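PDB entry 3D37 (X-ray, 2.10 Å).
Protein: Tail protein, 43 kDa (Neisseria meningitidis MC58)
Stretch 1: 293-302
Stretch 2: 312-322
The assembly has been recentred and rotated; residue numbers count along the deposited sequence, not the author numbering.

Stretch 1 (293-302) VLWQPGLRVH
Stretch 2 312-322: AVFFLMGRRFM

Where the backbone ladder ends, a side chain takes over: buried Arg319, its CA-to-CB bond pointing toward stretch 1, folds through chi1 78° and chi2 88° (both p), chi3 t and chi4 91°, and its NE donates to Trp295 O (2.9 Å, 153°), while Pro297 CD covers one face of its guanidinium. Arg319 NH1 is satisfied elsewhere in the structure. Stretch 2 is β throughout 312-322; stretch 1 runs antiparallel to it (151° between strand axes) but is strand only from Arg300. Its register pairs Arg300 with Phe315 (CA-CA 4.6 Å), Val301 with Phe314 (5.3 Å) and His302 with Val313 (4.2 Å). Val301 and Phe314 bond reciprocally, Val301 N to Phe314 O at 2.8 Å and Phe314 N to Val301 O at 2.9 Å; Leu316 N then donates to Leu299 O (2.8 Å) and Gly298 N to Leu316 O (2.9 Å). A type II turn, Gln296 to Leu299, closed by a weak bond from Leu299 N to Gln296 O (3.4 Å), presents Gly298 N and Leu299 O to Leu316. Gly298 sits at phi/psi 107/-18, where a CB would jam against the preceding carbonyl, hence glycine; Pro297 (-55/144) suits the preceding corner, its CA 3.3 Å from Leu316 O. Leu316 (t, p) points toward stretch 1 and packs its CD2 against the turn and Trp295, CD2 lying 3.3 Å from Gln296 O, 4.4 Å from Leu299 CB and 4.5 Å from Trp295 CE3. Phe321 (m) extends the apolar patch: CZ is 4.1 Å from Leu294 CD2, and CE1 4.2 Å from Trp295 CB. On one sheet face, Arg300 (m, t, p, -112°) lays its guanidinium over Val313 (t), NH2 to CG1 3.7 Å, and its CG meets the Phe315 (t) ring edge at CD1, 3.9 Å; His302 (t) shares this face. Val301 (t) and Phe314 (m), both buried, occupy the other. Together the stretches bury 818 Å².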

# COMPACT_ATOMS: atom_id res chain seq x y z
N VAL A 293 4.75 6.27 -37.25
CA VAL A 293 3.91 5.07 -37.53
C VAL A 293 3.35 4.55 -36.17
O VAL A 293 4.11 4.30 -35.24
CB VAL A 293 4.70 3.96 -38.29
CG1 VAL A 293 3.91 2.69 -38.47
CG2 VAL A 293 5.21 4.47 -39.71
N LEU A 294 2.03 4.45 -36.08
CA LEU A 294 1.36 3.78 -34.99
C LEU A 294 1.77 2.30 -34.90
O LEU A 294 1.66 1.60 -35.85
CB LEU A 294 -0.15 3.92 -35.13
CG LEU A 294 -0.66 5.30 -34.81
CD1 LEU A 294 -2.02 5.57 -35.42
CD2 LEU A 294 -0.68 5.58 -33.30
N TRP A 295 2.25 1.88 -33.73
CA TRP A 295 2.58 0.48 -33.50
C TRP A 295 1.34 -0.36 -33.81
O TRP A 295 0.23 -0.02 -33.42
CB TRP A 295 3.04 0.24 -32.05
CG TRP A 295 4.23 0.98 -31.63
CD1 TRP A 295 4.28 2.02 -30.76
CD2 TRP A 295 5.59 0.73 -32.01
NE1 TRP A 295 5.54 2.42 -30.57
CE2 TRP A 295 6.38 1.68 -31.35
CE3 TRP A 295 6.20 -0.17 -32.88
CZ2 TRP A 295 7.75 1.74 -31.51
CZ3 TRP A 295 7.54 -0.10 -33.05
CH2 TRP A 295 8.31 0.82 -32.36
N GLN A 296 1.54 -1.45 -34.52
CA GLN A 296 0.47 -2.28 -35.04
C GLN A 296 1.04 -3.64 -35.32
O GLN A 296 2.13 -3.76 -35.92
CB GLN A 296 -0.04 -1.67 -36.36
CG GLN A 296 -1.29 -2.33 -36.94
CD GLN A 296 -2.53 -2.08 -36.09
OE1 GLN A 296 -3.44 -2.91 -36.09
NE2 GLN A 296 -2.59 -0.94 -35.39
N PRO A 297 0.28 -4.71 -34.96
CA PRO A 297 0.82 -6.07 -35.30
C PRO A 297 1.13 -6.21 -36.78
O PRO A 297 0.37 -5.67 -37.58
CB PRO A 297 -0.32 -7.00 -34.86
CG PRO A 297 -1.00 -6.22 -33.75
CD PRO A 297 -1.00 -4.81 -34.25
N GLY A 298 2.20 -6.96 -37.14
CA GLY A 298 2.59 -7.11 -38.55
C GLY A 298 3.83 -6.35 -38.92
O GLY A 298 4.48 -6.67 -39.91
N LEU A 299 4.19 -5.38 -38.09
CA LEU A 299 5.49 -4.70 -38.16
C LEU A 299 6.66 -5.56 -37.67
O LEU A 299 6.49 -6.48 -36.84
CB LEU A 299 5.46 -3.38 -37.38
CG LEU A 299 4.39 -2.40 -37.79
CD1 LEU A 299 4.39 -1.22 -36.90
CD2 LEU A 299 4.61 -2.01 -39.31
N ARG A 300 7.84 -5.31 -38.22
CA ARG A 300 9.08 -5.94 -37.75
C ARG A 300 9.90 -4.86 -37.09
O ARG A 300 9.86 -3.71 -37.53
CB ARG A 300 9.80 -6.65 -38.88
CG ARG A 300 8.99 -7.85 -39.36
CD ARG A 300 9.44 -8.35 -40.67
NE ARG A 300 10.74 -9.02 -40.67
CZ ARG A 300 11.84 -8.56 -41.25
NH1 ARG A 300 11.84 -7.39 -41.88
NH2 ARG A 300 12.95 -9.28 -41.20
N VAL A 301 10.57 -5.21 -35.99
CA VAL A 301 11.26 -4.29 -35.14
C VAL A 301 12.68 -4.82 -34.87
O VAL A 301 12.87 -5.99 -34.45
CB VAL A 301 10.49 -4.04 -33.77
CG1 VAL A 301 11.21 -2.97 -32.98
CG2 VAL A 301 9.03 -3.64 -34.01
N HIS A 302 13.67 -4.00 -35.20
CA HIS A 302 15.04 -4.31 -34.88
C HIS A 302 15.30 -3.94 -33.43
O HIS A 302 15.04 -2.80 -33.00
CB HIS A 302 15.98 -3.56 -35.85
CG HIS A 302 17.43 -3.79 -35.59
ND1 HIS A 302 18.39 -2.84 -35.83
CD2 HIS A 302 18.09 -4.88 -35.14
CE1 HIS A 302 19.58 -3.34 -35.57
NE2 HIS A 302 19.43 -4.58 -35.14
N ALA A 312 18.88 -8.21 -33.16
CA ALA A 312 18.08 -9.02 -34.08
C ALA A 312 16.78 -8.34 -34.40
O ALA A 312 16.39 -7.34 -33.77
CB ALA A 312 17.81 -10.40 -33.45
N VAL A 313 16.11 -8.86 -35.42
CA VAL A 313 14.82 -8.39 -35.84
C VAL A 313 13.78 -9.40 -35.30
O VAL A 313 13.99 -10.64 -35.30
CB VAL A 313 14.68 -8.27 -37.38
CG1 VAL A 313 13.25 -7.87 -37.80
CG2 VAL A 313 15.72 -7.31 -37.95
N PHE A 314 12.70 -8.82 -34.79
CA PHE A 314 11.56 -9.53 -34.25
C PHE A 314 10.28 -9.06 -34.95
O PHE A 314 10.21 -7.93 -35.48
CB PHE A 314 11.46 -9.34 -32.73
CG PHE A 314 12.67 -9.83 -31.98
CD1 PHE A 314 12.76 -11.15 -31.57
CD2 PHE A 314 13.73 -8.97 -31.73
CE1 PHE A 314 13.90 -11.61 -30.90
CE2 PHE A 314 14.88 -9.41 -31.08
CZ PHE A 314 14.96 -10.74 -30.64
N PHE A 315 9.31 -9.96 -34.93
CA PHE A 315 8.00 -9.79 -35.52
C PHE A 315 6.95 -9.43 -34.46
O PHE A 315 6.82 -10.11 -33.41
CB PHE A 315 7.58 -11.06 -36.22
CG PHE A 315 6.26 -10.96 -36.89
CD1 PHE A 315 6.11 -10.14 -38.00
CD2 PHE A 315 5.15 -11.67 -36.42
CE1 PHE A 315 4.85 -10.01 -38.63
CE2 PHE A 315 3.89 -11.56 -37.04
CZ PHE A 315 3.74 -10.72 -38.15
N LEU A 316 6.25 -8.34 -34.70
CA LEU A 316 5.28 -7.83 -33.75
C LEU A 316 3.92 -8.52 -33.89
O LEU A 316 3.22 -8.34 -34.85
CB LEU A 316 5.16 -6.30 -33.85
CG LEU A 316 4.26 -5.59 -32.85
CD1 LEU A 316 4.85 -5.70 -31.42
CD2 LEU A 316 4.08 -4.08 -33.27
N MET A 317 3.57 -9.29 -32.89
CA MET A 317 2.41 -10.20 -32.98
C MET A 317 1.23 -9.61 -32.23
O MET A 317 0.10 -9.94 -32.49
CB MET A 317 2.84 -11.57 -32.37
CG MET A 317 1.89 -12.69 -32.48
SD MET A 317 1.74 -13.51 -34.13
CE MET A 317 3.40 -14.27 -34.03
N GLY A 318 1.53 -8.77 -31.26
CA GLY A 318 0.55 -8.13 -30.40
C GLY A 318 1.04 -6.80 -29.87
O GLY A 318 2.24 -6.57 -29.74
N ARG A 319 0.10 -5.88 -29.67
CA ARG A 319 0.43 -4.61 -29.13
C ARG A 319 -0.69 -3.96 -28.36
O ARG A 319 -1.85 -4.04 -28.73
CB ARG A 319 1.01 -3.66 -30.19
CG ARG A 319 0.08 -3.03 -31.09
CD ARG A 319 -0.50 -1.68 -30.57
NE ARG A 319 -1.48 -1.38 -31.59
CZ ARG A 319 -2.76 -1.70 -31.61
NH1 ARG A 319 -3.40 -2.25 -30.61
NH2 ARG A 319 -3.42 -1.41 -32.69
N ARG A 320 -0.30 -3.29 -27.30
CA ARG A 320 -1.24 -2.64 -26.40
C ARG A 320 -0.86 -1.19 -26.17
O ARG A 320 0.17 -0.89 -25.59
CB ARG A 320 -1.28 -3.50 -25.13
CG ARG A 320 -2.19 -3.16 -23.97
CD ARG A 320 -1.91 -4.26 -22.89
NE ARG A 320 -2.33 -3.80 -21.62
CZ ARG A 320 -1.75 -4.06 -20.43
NH1 ARG A 320 -0.69 -4.89 -20.30
NH2 ARG A 320 -2.25 -3.45 -19.35
N PHE A 321 -1.71 -0.29 -26.67
CA PHE A 321 -1.71 1.12 -26.34
C PHE A 321 -2.31 1.30 -24.93
O PHE A 321 -3.41 0.82 -24.63
CB PHE A 321 -2.53 1.98 -27.33
CG PHE A 321 -2.09 1.92 -28.76
CD1 PHE A 321 -0.76 2.13 -29.13
CD2 PHE A 321 -3.04 1.75 -29.78
CE1 PHE A 321 -0.36 2.13 -30.51
CE2 PHE A 321 -2.66 1.75 -31.17
CZ PHE A 321 -1.36 1.95 -31.53
N MET A 322 -1.57 2.00 -24.09
CA MET A 322 -1.90 2.17 -22.71
C MET A 322 -1.75 3.65 -22.28
O MET A 322 -0.84 4.34 -22.71
CB MET A 322 -0.96 1.31 -21.85
CG MET A 322 -0.89 -0.20 -22.23
SD MET A 322 0.11 -1.17 -21.01
CE MET A 322 1.72 -0.56 -21.40